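Local structure of elicitor protein Hrip2 (Magnaporthe oryzae, 5FID) at the interface of chains A and B. The protein acts as a protein elicitor of the rice blast fungus, probably a secreted protein that triggers defence responses in plants. Coordinates in Å, arbitrary orientation; residue numbers count along the deposited sequence, not the author numbering. Chains: chain A/B, Elicitor protein Hrip2.

The interface of chains A and B. Residues chain A 68, 77, 122; chain B 68-70, 77, 122.
A:Tyr77 and B:Tyr77 lie face to face at the centre of this patch, their rings stacked with centroids 3.6 Å apart and planes 14° from parallel. The two side chains cross obliquely, their hydroxyl ends pointing different ways. The hydroxyl of A:Tyr77 reaches B:Ser68, while that of B:Tyr77 turns to B:Ser70 of its own chain. The overlap is slightly offset: CE1 of A:Tyr77 sits over the rim of the B:Tyr77 ring, 3.4 Å from its CG. In both tyrosines CG stands anti to the carbonyl carbon (chi1 -57° in A, -54° in B), which sends the ring out from its strand toward the other chain. One methyl, CG1 of A:Val122, meets the edge of the B:Tyr77 ring in plane, 3.8 Å from CE2. B:Val122 CG1 approaches A:Tyr77 more loosely. On the opposite flank CB of B:Ser70 packs 3.5 Å from CE2 of A:Tyr77.

Serines and the two tyrosine hydroxyls make the polar rim. Within chain B, OG of B:Ser70 and the phenol OH of B:Tyr77 share a hydrogen bond of 2.7 Å, which should steady that ring's hydroxyl end. The bonds that cross here are weak: OG of B:Ser70 donates to OG of A:Ser68 at 3.4 Å, and OG of B:Ser68 donates to OH of A:Tyr77 at 3.3 Å.

The patch belongs to a two-fold interface of the deposited assembly, which may not be a dimer in solution. Strands 63-69 and 75-81 supply Ser68 and Tyr77, while Ser70 and Val122 come from loops.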
# COMPACT_ATOMS: atom_id res chain seq x y z
N SER A 68 4.92 -2.94 8.28
CA SER A 68 3.98 -3.34 9.33
C SER A 68 3.10 -4.44 8.75
O SER A 68 3.17 -4.73 7.56
CB SER A 68 3.14 -2.14 9.78
OG SER A 68 2.18 -1.79 8.80
N TYR A 77 2.78 -4.50 4.86
CA TYR A 77 2.91 -3.20 4.22
C TYR A 77 4.36 -2.75 4.28
O TYR A 77 5.05 -3.04 5.25
CB TYR A 77 1.99 -2.19 4.91
CG TYR A 77 0.52 -2.62 4.93
CD1 TYR A 77 -0.28 -2.50 3.80
CD2 TYR A 77 -0.05 -3.15 6.08
CE1 TYR A 77 -1.62 -2.89 3.82
CE2 TYR A 77 -1.38 -3.54 6.10
CZ TYR A 77 -2.16 -3.40 4.98
OH TYR A 77 -3.48 -3.79 5.01
N VAL A 122 3.27 3.71 -0.29
CA VAL A 122 3.27 2.60 0.65
C VAL A 122 2.51 1.50 -0.05
O VAL A 122 1.46 1.76 -0.63
CB VAL A 122 2.55 3.01 1.97
CG1 VAL A 122 2.56 1.87 2.98
CG2 VAL A 122 3.22 4.23 2.57
N SER B 68 -8.57 -0.62 4.49
CA SER B 68 -8.13 -1.33 5.70
C SER B 68 -7.08 -0.56 6.49
O SER B 68 -6.67 0.53 6.09
CB SER B 68 -7.59 -2.72 5.36
OG SER B 68 -6.50 -2.63 4.48
N PHE B 69 -6.66 -1.15 7.61
CA PHE B 69 -5.72 -0.51 8.52
C PHE B 69 -4.68 -1.52 8.99
O PHE B 69 -4.85 -2.71 8.80
CB PHE B 69 -6.48 0.09 9.70
CG PHE B 69 -7.67 0.90 9.28
CD1 PHE B 69 -8.95 0.36 9.35
CD2 PHE B 69 -7.51 2.19 8.80
CE1 PHE B 69 -10.05 1.10 8.95
CE2 PHE B 69 -8.61 2.94 8.41
CZ PHE B 69 -9.89 2.39 8.48
N SER B 70 -3.60 -1.03 9.61
CA SER B 70 -2.49 -1.90 10.01
C SER B 70 -2.06 -1.62 11.44
O SER B 70 -2.70 -0.82 12.14
CB SER B 70 -1.29 -1.68 9.09
OG SER B 70 -0.85 -0.33 9.15
N TYR B 77 -5.30 1.96 4.11
CA TYR B 77 -4.86 1.30 2.89
C TYR B 77 -6.04 0.97 1.99
O TYR B 77 -7.07 0.49 2.46
CB TYR B 77 -4.11 0.01 3.24
CG TYR B 77 -2.96 0.22 4.20
CD1 TYR B 77 -3.15 0.09 5.56
CD2 TYR B 77 -1.69 0.53 3.74
CE1 TYR B 77 -2.10 0.28 6.46
CE2 TYR B 77 -0.62 0.71 4.64
CZ TYR B 77 -0.85 0.59 5.99
OH TYR B 77 0.18 0.76 6.90
N VAL B 122 -2.03 -2.41 -3.39
CA VAL B 122 -2.68 -1.89 -2.21
C VAL B 122 -1.85 -0.70 -1.80
O VAL B 122 -0.65 -0.85 -1.59
CB VAL B 122 -2.67 -2.93 -1.08
CG1 VAL B 122 -3.35 -2.37 0.16
CG2 VAL B 122 -3.36 -4.22 -1.55